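PDB 4XMR: putative methyl-accepting chemotaxis signal transduction protein from Campylobacter jejuni subsp. jejuni serotype O:2, which probably senses amino acids such as isoleucine through its tandem PAS sensory domain and passes the signal across the membrane to steer chemotaxis. Local coordinates for residues B[71-76]-B[91-96]; B[177-180]-B[186-189]; B[229-232]-B[237-240]. All coordinates share one frame; numbering follows the deposited sequence. Where two conformers were deposited one is given.

Contact 1: residues B[71-76]-B[91-96]; sequences YYRHSI and LLSQKS. With SO4 (sulfate ion), chain F.
The R73 guanidinium lies with one face against the backbone of 94-95: Q94 C sits 3.5 Å above the plane of R73, over its centre, and K95 N is set off toward the rim. Its edge does the polar work. NE of R73 donates to S93 OG at 2.9 Å, almost straight (171°) and close to the guanidinium plane. In that same plane are a sulfate, probably from the crystallisation liquor, and a water that accepts from R73 NH2 and also bonds S93 OG.

R73 NH1 reaches sulfate O3 and R73 NH2 reaches sulfate O1, each at 2.9 Å, so the anion is held by two arms. The H74 ring meets O1 edge-on, its NE2 donating at 2.8 Å in the ring plane; S96 N binds O4 at 3.0 Å. With its ND1 bonded to D46 of the second subunit, H74 has a nitrogen on each side of its ring engaged, which may favour the protonated, cationic form beside the sulfate. R73 reaches across because CG stands anti to the backbone N (chi1 177°) and the chain bends at chi3, which turns the guanidinium toward S93 OG and the sulfate.

The backbone of S93 is also hydrogen-bonded to V81 of strand 80-84. The arrangement is helix-on-sheet packing in the first PDC sensor domain, of the Cache clan, where helix 58-76 lies against strand 90-94.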
ATOM      1  N   TYR B  71      -7.842 -17.739   6.405  1.00 11.29           N
ATOM      2  CA  TYR B  71      -6.833 -16.946   7.102  1.00 11.78           C
ATOM      3  C   TYR B  71      -6.233 -15.925   6.138  1.00 11.35           C
ATOM      4  O   TYR B  71      -6.045 -14.764   6.494  1.00 11.56           O
ATOM      5  CB  TYR B  71      -5.746 -17.830   7.729  1.00 13.35           C
ATOM      6  CG  TYR B  71      -6.251 -18.698   8.856  1.00 16.68           C
ATOM      7  CD1 TYR B  71      -7.068 -18.173   9.849  1.00 15.94           C
ATOM      8  CD2 TYR B  71      -5.937 -20.054   8.911  1.00 20.09           C
ATOM      9  CE1 TYR B  71      -7.542 -18.980  10.898  1.00 19.69           C
ATOM     10  CE2 TYR B  71      -6.400 -20.856   9.944  1.00 23.20           C
ATOM     11  CZ  TYR B  71      -7.204 -20.328  10.931  1.00 23.35           C
ATOM     12  OH  TYR B  71      -7.651 -21.163  11.948  1.00 31.23           O
ATOM     13  N   TYR B  72      -5.970 -16.338   4.904  1.00 10.78           N
ATOM     14  CA  TYR B  72      -5.466 -15.378   3.930  1.00  9.80           C
ATOM     15  C   TYR B  72      -6.484 -14.269   3.646  1.00  9.82           C
ATOM     16  O   TYR B  72      -6.136 -13.086   3.593  1.00 10.53           O
ATOM     17  CB  TYR B  72      -5.059 -16.085   2.635  1.00 11.21           C
ATOM     18  CG  TYR B  72      -3.602 -16.485   2.573  1.00 11.35           C
ATOM     19  CD1 TYR B  72      -3.124 -17.604   3.264  1.00 11.43           C
ATOM     20  CD2 TYR B  72      -2.708 -15.759   1.798  1.00 11.44           C
ATOM     21  CE1 TYR B  72      -1.785 -17.979   3.191  1.00 11.15           C
ATOM     22  CE2 TYR B  72      -1.373 -16.130   1.716  1.00 12.12           C
ATOM     23  CZ  TYR B  72      -0.919 -17.235   2.405  1.00 11.57           C
ATOM     24  OH  TYR B  72       0.413 -17.569   2.284  1.00 11.85           O
ATOM     25  N   ARG B  73      -7.747 -14.638   3.480  1.00  9.94           N
ATOM     26  CA  ARG B  73      -8.778 -13.624   3.245  1.00 10.15           C
ATOM     27  C   ARG B  73      -8.778 -12.584   4.364  1.00 10.02           C
ATOM     28  O   ARG B  73      -8.810 -11.378   4.108  1.00 10.71           O
ATOM     29  CB  ARG B  73     -10.172 -14.237   3.138  1.00 10.32           C
ATOM     30  CG  ARG B  73     -11.254 -13.166   2.966  1.00 10.75           C
ATOM     31  CD  ARG B  73     -12.650 -13.724   2.655  1.00 11.16           C
ATOM     32  NE  ARG B  73     -13.149 -14.677   3.656  1.00 12.51           N
ATOM     33  CZ  ARG B  73     -13.724 -14.348   4.817  1.00 12.77           C
ATOM     34  NH1 ARG B  73     -13.859 -13.077   5.182  1.00 13.79           N
ATOM     35  NH2 ARG B  73     -14.153 -15.306   5.638  1.00 13.98           N
ATOM     36  N   HIS B  74      -8.742 -13.053   5.606  1.00  9.87           N
ATOM     37  CA  HIS B  74      -8.731 -12.137   6.731  1.00  9.64           C
ATOM     38  C   HIS B  74      -7.494 -11.263   6.742  1.00  9.41           C
ATOM     39  O   HIS B  74      -7.566 -10.088   7.096  1.00 11.19           O
ATOM     40  CB  HIS B  74      -8.787 -12.904   8.048  1.00 10.74           C
ATOM     41  CG  HIS B  74     -10.110 -13.520   8.337  1.00 11.64           C
ATOM     42  ND1 HIS B  74     -10.265 -14.495   9.304  1.00 12.95           N
ATOM     43  CD2 HIS B  74     -11.348 -13.282   7.843  1.00 14.50           C
ATOM     44  CE1 HIS B  74     -11.534 -14.841   9.372  1.00 15.23           C
ATOM     45  NE2 HIS B  74     -12.218 -14.122   8.492  1.00 15.65           N
ATOM     46  N   SER B  75      -6.354 -11.841   6.396  1.00  9.44           N
ATOM     47  CA  SER B  75      -5.105 -11.107   6.516  1.00 10.85           C
ATOM     48  C   SER B  75      -5.085  -9.810   5.699  1.00 11.11           C
ATOM     49  O   SER B  75      -4.483  -8.834   6.124  1.00 13.26           O
ATOM     50  CB  SER B  75      -3.906 -11.994   6.181  1.00 10.97           C
ATOM     51  OG  SER B  75      -3.886 -12.250   4.805  1.00 12.26           O
ATOM     52  N   ILE B  76      -5.769  -9.816   4.555  0.71 11.03           N
ATOM     53  CA  ILE B  76      -5.774  -8.668   3.655  0.71 11.48           C
ATOM     54  C   ILE B  76      -7.174  -8.057   3.489  0.71 13.11           C
ATOM     55  O   ILE B  76      -7.348  -7.084   2.756  0.71 14.47           O
ATOM     56  CB  ILE B  76      -5.168  -9.050   2.270  0.71 12.58           C
ATOM     57  CG1 ILE B  76      -4.593  -7.818   1.538  0.71 15.23           C
ATOM     58  CG2 ILE B  76      -6.184  -9.812   1.422  0.71 12.98           C
ATOM     59  CD1 ILE B  76      -3.737  -8.154   0.318  0.71 16.29           C
ATOM     60  N   LEU B  91     -14.479 -23.977  -3.788  1.00 12.51           N
ATOM     61  CA  LEU B  91     -14.379 -23.815  -2.358  1.00 12.47           C
ATOM     62  C   LEU B  91     -14.234 -22.318  -2.097  1.00 11.70           C
ATOM     63  O   LEU B  91     -13.219 -21.719  -2.453  1.00 12.35           O
ATOM     64  CB  LEU B  91     -13.183 -24.584  -1.822  1.00 13.06           C
ATOM     65  CG  LEU B  91     -13.006 -24.531  -0.303  1.00 13.51           C
ATOM     66  CD1 LEU B  91     -14.179 -25.205   0.411  1.00 15.53           C
ATOM     67  CD2 LEU B  91     -11.697 -25.177   0.103  1.00 15.31           C
ATOM     68  N   LEU B  92     -15.254 -21.726  -1.477  1.00 12.34           N
ATOM     69  CA  LEU B  92     -15.385 -20.272  -1.383  1.00 11.80           C
ATOM     70  C   LEU B  92     -15.313 -19.753   0.046  1.00 12.39           C
ATOM     71  O   LEU B  92     -16.121 -20.143   0.890  1.00 14.16           O
ATOM     72  CB  LEU B  92     -16.705 -19.833  -2.025  1.00 13.97           C
ATOM     73  CG  LEU B  92     -17.079 -18.350  -1.922  1.00 14.51           C
ATOM     74  CD1 LEU B  92     -16.020 -17.450  -2.573  1.00 15.01           C
ATOM     75  CD2 LEU B  92     -18.440 -18.117  -2.550  1.00 17.87           C
ATOM     76  N   SER B  93     -14.331 -18.889   0.304  1.00 11.13           N
ATOM     77  CA  SER B  93     -14.232 -18.161   1.561  1.00 11.31           C
ATOM     78  C   SER B  93     -14.694 -16.715   1.344  1.00 10.76           C
ATOM     79  O   SER B  93     -14.122 -15.997   0.504  1.00 11.83           O
ATOM     80  CB  SER B  93     -12.803 -18.194   2.095  1.00 11.43           C
ATOM     81  OG  SER B  93     -12.707 -17.518   3.333  1.00 11.97           O
ATOM     82  N   GLN B  94     -15.732 -16.309   2.075  1.00 12.10           N
ATOM     83  CA  GLN B  94     -16.233 -14.936   2.042  1.00 14.52           C
ATOM     84  C   GLN B  94     -16.906 -14.583   3.381  1.00 16.07           C
ATOM     85  O   GLN B  94     -17.212 -15.482   4.167  1.00 21.09           O
ATOM     86  CB  GLN B  94     -17.193 -14.730   0.868  1.00 18.39           C
ATOM     87  CG  GLN B  94     -18.426 -15.614   0.913  1.00 19.91           C
ATOM     88  CD  GLN B  94     -19.472 -15.287  -0.158  1.00 21.96           C
ATOM     89  OE1 GLN B  94     -20.631 -15.657  -0.016  1.00 27.47           O
ATOM     90  NE2 GLN B  94     -19.069 -14.611  -1.222  1.00 21.41           N
ATOM     91  N   LYS B  95     -17.134 -13.289   3.629  1.00 26.23           N
ATOM     92  CA  LYS B  95     -17.904 -12.810   4.793  1.00 34.40           C
ATOM     93  C   LYS B  95     -19.245 -13.528   4.919  1.00 38.59           C
ATOM     94  O   LYS B  95     -20.049 -13.512   3.984  1.00 57.58           O
ATOM     95  CB  LYS B  95     -18.144 -11.290   4.706  1.00 47.86           C
ATOM     96  CG  LYS B  95     -19.095 -10.701   5.779  1.00 56.99           C
ATOM     97  CD  LYS B  95     -19.465  -9.231   5.493  1.00 55.98           C
ATOM     98  CE  LYS B  95     -20.310  -8.620   6.615  1.00 59.90           C
ATOM     99  NZ  LYS B  95     -20.710  -7.203   6.351  1.00 57.09           N
ATOM    100  N   SER B  96     -19.463 -14.144   6.087  1.00 28.50           N
ATOM    101  CA  SER B  96     -20.709 -14.832   6.455  1.00 32.33           C
ATOM    102  C   SER B  96     -20.501 -15.650   7.717  1.00 41.10           C
ATOM    103  O   SER B  96     -20.513 -16.882   7.666  1.00 39.35           O
ATOM    104  CB  SER B  96     -21.222 -15.765   5.356  1.00 27.98           C
ATOM    105  OG  SER B  96     -20.186 -16.577   4.830  1.00 28.70           O
TER
HETATM  106  S   SO4 F 302     -15.905 -13.501   8.434  1.00 86.03           S
HETATM  107  O1  SO4 F 302     -14.997 -14.631   8.298  1.00 62.10           O
HETATM  108  O2  SO4 F 302     -15.853 -13.010   9.807  1.00 93.08           O
HETATM  109  O3  SO4 F 302     -15.505 -12.438   7.517  1.00 74.48           O
HETATM  110  O4  SO4 F 302     -17.261 -13.941   8.122  1.00 83.02           O
HETATM  111  O   HOH W   1     -14.655 -18.261   5.186  1.00 18.33           O

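Contact 2: residues B[177-180]-B[186-189]; sequences TFLF and IFAA
Strands 177-180 and 186-189 run antiparallel at 157° with axes 4.5 Å apart, and a classic beta bulge interrupts their pairing where F187 and A188 both face L179. L179 is the pivot: its N donates to A188 O at 2.8 Å, while its O accepts from F187 N at 2.8 Å and from A188 N at a longer 3.3 Å. The F187 bond is the more bent, 146° at the hydrogen. Past the bulge the register slips by one residue, and F180 pairs with I186.

F178 and A189 share one face of the sheet, L179 and A188 the other. F178 and A189 touch through their CB atoms, 3.8 Å apart. F178 CG is wedged between its own backbone N and carbonyl carbon (chi1 50°), and the ring swings away from A189, toward I186. The side chains of F180 and I186 set out apart, yet the CD1 methyl of I186 comes over a face of the F180 ring in a CH-pi contact, 4.2 Å from the centroid. The same methyl lies 3.8 Å from F178 CD2, the two side chains crossing at about a right angle, and F180 CZ comes in at the edge of the F178 ring. L179 and F187 lie side by side and point the same way, L179 CD1 being 4.0 Å from F187 CD2; L179 CD1 also meets A188 CB.

Strand 186-189 is the outermost of its sheet within the chain, and strand 177-180 pairs on its other side with strand 236-243. Helix 163-171 packs on L179, F187 and A188, helix 9-48 reaches L179 through T25 and V29, and H201 meets the F180 ring edge-to-face.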
ATOM      1  N   THR B 177      -6.129  13.882 -10.467  1.00 10.52           N
ATOM      2  CA  THR B 177      -5.769  12.686 -11.207  1.00 10.02           C
ATOM      3  C   THR B 177      -6.943  11.724 -11.283  1.00 10.06           C
ATOM      4  O   THR B 177      -7.821  11.711 -10.418  1.00 12.06           O
ATOM      5  CB  THR B 177      -4.558  11.978 -10.591  1.00 10.35           C
ATOM      6  OG1 THR B 177      -4.872  11.627  -9.240  1.00 11.53           O
ATOM      7  CG2 THR B 177      -3.323  12.880 -10.601  1.00 12.20           C
ATOM      8  N   PHE B 178      -6.958  10.925 -12.343  1.00 10.49           N
ATOM      9  CA  PHE B 178      -8.043   9.983 -12.575  1.00 10.65           C
ATOM     10  C   PHE B 178      -7.581   8.846 -13.474  1.00 10.54           C
ATOM     11  O   PHE B 178      -6.526   8.930 -14.089  1.00 11.73           O
ATOM     12  CB  PHE B 178      -9.317  10.685 -13.091  1.00 12.06           C
ATOM     13  CG  PHE B 178      -9.097  11.627 -14.256  1.00 11.86           C
ATOM     14  CD1 PHE B 178      -8.668  12.931 -14.034  1.00 12.75           C
ATOM     15  CD2 PHE B 178      -9.383  11.239 -15.560  1.00 13.72           C
ATOM     16  CE1 PHE B 178      -8.482  13.817 -15.094  1.00 12.73           C
ATOM     17  CE2 PHE B 178      -9.205  12.126 -16.626  1.00 13.83           C
ATOM     18  CZ  PHE B 178      -8.757  13.411 -16.381  1.00 12.42           C
ATOM     19  N   LEU B 179      -8.359   7.767 -13.493  1.00 11.28           N
ATOM     20  CA  LEU B 179      -8.034   6.567 -14.250  1.00 11.78           C
ATOM     21  C   LEU B 179      -9.168   6.187 -15.180  1.00 12.44           C
ATOM     22  O   LEU B 179     -10.329   6.221 -14.779  1.00 14.22           O
ATOM     23  CB  LEU B 179      -7.820   5.372 -13.317  1.00 14.79           C
ATOM     24  CG  LEU B 179      -6.713   5.374 -12.283  1.00 15.75           C
ATOM     25  CD1 LEU B 179      -6.729   4.018 -11.567  1.00 14.85           C
ATOM     26  CD2 LEU B 179      -5.363   5.638 -12.929  1.00 16.06           C
ATOM     27  N   PHE B 180      -8.813   5.779 -16.398  1.00 13.45           N
ATOM     28  CA  PHE B 180      -9.745   5.117 -17.302  1.00 13.49           C
ATOM     29  C   PHE B 180      -9.414   3.640 -17.364  1.00 15.06           C
ATOM     30  O   PHE B 180      -8.251   3.253 -17.261  1.00 15.16           O
ATOM     31  CB  PHE B 180      -9.631   5.683 -18.718  1.00 15.06           C
ATOM     32  CG  PHE B 180     -10.041   7.115 -18.838  1.00 14.02           C
ATOM     33  CD1 PHE B 180     -11.371   7.444 -19.034  1.00 14.38           C
ATOM     34  CD2 PHE B 180      -9.093   8.124 -18.778  1.00 14.35           C
ATOM     35  CE1 PHE B 180     -11.759   8.760 -19.149  1.00 15.83           C
ATOM     36  CE2 PHE B 180      -9.473   9.443 -18.895  1.00 16.26           C
ATOM     37  CZ  PHE B 180     -10.806   9.761 -19.087  1.00 16.88           C
ATOM     38  N   ILE B 186     -14.314   5.879 -17.595  1.00 16.61           N
ATOM     39  CA  ILE B 186     -13.813   6.412 -16.334  1.00 16.68           C
ATOM     40  C   ILE B 186     -13.951   5.354 -15.229  1.00 16.94           C
ATOM     41  O   ILE B 186     -14.962   4.649 -15.145  1.00 18.18           O
ATOM     42  CB  ILE B 186     -14.503   7.744 -15.967  1.00 18.49           C
ATOM     43  CG1 ILE B 186     -13.739   8.470 -14.855  1.00 18.08           C
ATOM     44  CG2 ILE B 186     -15.959   7.525 -15.604  1.00 19.77           C
ATOM     45  CD1 ILE B 186     -12.430   9.048 -15.327  1.00 18.28           C
ATOM     46  N   PHE B 187     -12.912   5.228 -14.407  1.00 17.35           N
ATOM     47  CA  PHE B 187     -12.803   4.129 -13.452  1.00 16.96           C
ATOM     48  C   PHE B 187     -12.566   4.629 -12.027  1.00 15.68           C
ATOM     49  O   PHE B 187     -13.173   4.131 -11.080  1.00 20.59           O
ATOM     50  CB  PHE B 187     -11.689   3.171 -13.897  1.00 18.18           C
ATOM     51  CG  PHE B 187     -11.367   2.094 -12.898  1.00 18.83           C
ATOM     52  CD1 PHE B 187     -12.054   0.894 -12.907  1.00 23.41           C
ATOM     53  CD2 PHE B 187     -10.348   2.271 -11.974  1.00 20.98           C
ATOM     54  CE1 PHE B 187     -11.749  -0.103 -11.994  1.00 26.21           C
ATOM     55  CE2 PHE B 187     -10.036   1.287 -11.059  1.00 20.91           C
ATOM     56  CZ  PHE B 187     -10.740   0.098 -11.069  1.00 23.31           C
ATOM     57  N   ALA B 188     -11.678   5.606 -11.876  1.00 15.19           N
ATOM     58  CA  ALA B 188     -11.358   6.174 -10.566  1.00 13.76           C
ATOM     59  C   ALA B 188     -11.028   7.655 -10.720  1.00 14.90           C
ATOM     60  O   ALA B 188     -10.573   8.072 -11.784  1.00 14.86           O
ATOM     61  CB  ALA B 188     -10.178   5.448  -9.926  1.00 15.26           C
ATOM     62  N   ALA B 189     -11.268   8.457  -9.683  1.00 15.29           N
ATOM     63  CA  ALA B 189     -10.970   9.890  -9.752  1.00 15.48           C
ATOM     64  C   ALA B 189     -10.790  10.517  -8.373  1.00 14.71           C
ATOM     65  O   ALA B 189     -11.465  10.134  -7.418  1.00 17.53           O
ATOM     66  CB  ALA B 189     -12.071  10.618 -10.526  1.00 16.44           C
TER

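Contact 3: residues B[229-232]-B[237-240]; sequences ACTK and TACI
C230 and C239 are joined by a disulfide, SG to SG at 2.1 Å with a chi3 of 101°, which cross-links the two strands at a non-hydrogen-bonded pair. Both CB atoms leave the sheet on the same side, and with each SG anti to its own carbonyl carbon (chi1 -55° for C230, -61° for C239) the two sulfurs meet. The CA atoms of C230 and C239 lie 4.0 Å apart, closer than in the other pairs of the two segments.

Backbone hydrogen bonds flank the bridge on both sides. A229 and I240 exchange two, with A229 N to I240 O at 3.0 Å and I240 N to A229 O at 2.9 Å; on the other side T231 N to A238 O and A238 N to T231 O are each 2.8 Å. Weaker CA-H...O contacts lie between these rungs: C230 CA is 3.0 Å from A238 O, and C239 CA approaches A229 O.

Within these residues the pairing of the hairpin 224-233/236-243 is regular; the hairpin belongs to the sheet of the second PAS-like module of the tandem domain. On its disulfide side Y208 of helix 202-211 packs against C230, K232 and T237, while F178 and F180 press on C239. On the other face I240 and T231 meet helix 9-48.

Polar and apolar side-chain contacts gather round T237. The K232 chain, bent at chi2 and chi3, brings NZ to 2.8 Å from T237 OG1; the same NZ donates to the carbonyl O of A235. T237 points CG2 the other way, its methyl lying against C230 CB at 3.8 Å.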
ATOM      1  N   ALA B 229      -2.144  15.649 -19.091  1.00 12.13           N
ATOM      2  CA  ALA B 229      -1.196  14.643 -19.539  1.00 11.57           C
ATOM      3  C   ALA B 229      -1.725  13.306 -19.059  1.00 11.84           C
ATOM      4  O   ALA B 229      -2.322  13.211 -17.971  1.00 12.64           O
ATOM      5  CB  ALA B 229       0.187  14.895 -18.970  1.00 13.73           C
ATOM      6  N   CYS B 230      -1.521  12.268 -19.856  1.00 11.39           N
ATOM      7  CA  CYS B 230      -1.927  10.930 -19.460  1.00 12.07           C
ATOM      8  C   CYS B 230      -0.812   9.938 -19.735  1.00 12.25           C
ATOM      9  O   CYS B 230       0.120  10.214 -20.506  1.00 13.57           O
ATOM     10  CB  CYS B 230      -3.171  10.468 -20.224  1.00 14.86           C
ATOM     11  SG  CYS B 230      -4.623  11.524 -20.142  1.00 14.50           S
ATOM     12  N   THR B 231      -0.919   8.769 -19.115  1.00 13.13           N
ATOM     13  CA  THR B 231       0.027   7.701 -19.375  1.00 13.14           C
ATOM     14  C   THR B 231      -0.642   6.350 -19.184  1.00 13.18           C
ATOM     15  O   THR B 231      -1.574   6.206 -18.381  1.00 14.23           O
ATOM     16  CB  THR B 231       1.267   7.799 -18.466  1.00 16.33           C
ATOM     17  OG1 THR B 231       2.249   6.850 -18.897  1.00 19.72           O
ATOM     18  CG2 THR B 231       0.910   7.545 -16.993  1.00 16.29           C
ATOM     19  N   LYS B 232      -0.162   5.349 -19.911  1.00 12.93           N
ATOM     20  CA  LYS B 232      -0.665   3.998 -19.725  1.00 14.81           C
ATOM     21  C   LYS B 232      -0.062   3.400 -18.467  1.00 14.54           C
ATOM     22  O   LYS B 232       1.133   3.540 -18.200  1.00 18.68           O
ATOM     23  CB  LYS B 232      -0.319   3.129 -20.929  1.00 18.22           C
ATOM     24  CG  LYS B 232      -1.016   3.539 -22.212  1.00 25.54           C
ATOM     25  CD  LYS B 232      -2.527   3.616 -22.042  1.00 30.83           C
ATOM     26  CE  LYS B 232      -3.129   2.258 -21.712  1.00 41.79           C
ATOM     27  NZ  LYS B 232      -4.614   2.320 -21.639  1.00 57.76           N
ATOM     28  N   THR B 237      -5.536   3.903 -18.182  1.00 13.80           N
ATOM     29  CA  THR B 237      -4.935   5.178 -18.548  1.00 12.75           C
ATOM     30  C   THR B 237      -5.072   6.112 -17.353  1.00 13.10           C
ATOM     31  O   THR B 237      -6.185   6.348 -16.870  1.00 13.59           O
ATOM     32  CB  THR B 237      -5.629   5.796 -19.768  1.00 15.12           C
ATOM     33  OG1 THR B 237      -5.510   4.897 -20.876  1.00 16.79           O
ATOM     34  CG2 THR B 237      -4.987   7.134 -20.126  1.00 16.72           C
ATOM     35  N   ALA B 238      -3.939   6.614 -16.864  1.00 11.86           N
ATOM     36  CA  ALA B 238      -3.926   7.582 -15.774  1.00 11.29           C
ATOM     37  C   ALA B 238      -3.726   8.969 -16.355  1.00 10.34           C
ATOM     38  O   ALA B 238      -2.856   9.168 -17.197  1.00 12.05           O
ATOM     39  CB  ALA B 238      -2.821   7.264 -14.772  1.00 11.88           C
ATOM     40  N   CYS B 239      -4.515   9.927 -15.882  1.00  9.66           N
ATOM     41  CA  CYS B 239      -4.416  11.309 -16.359  1.00 11.11           C
ATOM     42  C   CYS B 239      -4.377  12.306 -15.210  1.00 10.00           C
ATOM     43  O   CYS B 239      -4.859  12.022 -14.097  1.00 11.29           O
ATOM     44  CB  CYS B 239      -5.629  11.667 -17.220  1.00 12.90           C
ATOM     45  SG  CYS B 239      -5.850  10.683 -18.716  1.00 14.91           S
ATOM     46  N   ILE B 240      -3.815  13.477 -15.493  1.00 10.18           N
ATOM     47  CA  ILE B 240      -3.925  14.637 -14.623  1.00 10.23           C
ATOM     48  C   ILE B 240      -4.319  15.819 -15.502  1.00 10.77           C
ATOM     49  O   ILE B 240      -3.804  15.982 -16.620  1.00 12.23           O
ATOM     50  CB  ILE B 240      -2.605  14.895 -13.852  1.00 10.46           C
ATOM     51  CG1 ILE B 240      -2.825  15.909 -12.735  1.00 12.14           C
ATOM     52  CG2 ILE B 240      -1.460  15.305 -14.798  1.00 12.05           C
ATOM     53  CD1 ILE B 240      -1.660  15.987 -11.764  1.00 12.49           C
TER

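From the N terminus, the long helix 9-48 runs beside both modules before any contact is made. Contact 1 then closes the short loop from helix 58-76 through strand 80-84 to strand 90-94, tying helix to sheet in the ligand-binding module. Contacts 2 and 3 follow, each closing a hairpin in the other module; the three come in series and none nests or crosses. Contacts 2 and 3 share a sheet: F180 N reaches T237 O and F178 O meets C239 N, so 177-180 and 237-240 are adjacent strands. Contact 1 lies apart, its centre about 28 Å from the centre of contact 2 and about 34 Å from that of contact 3.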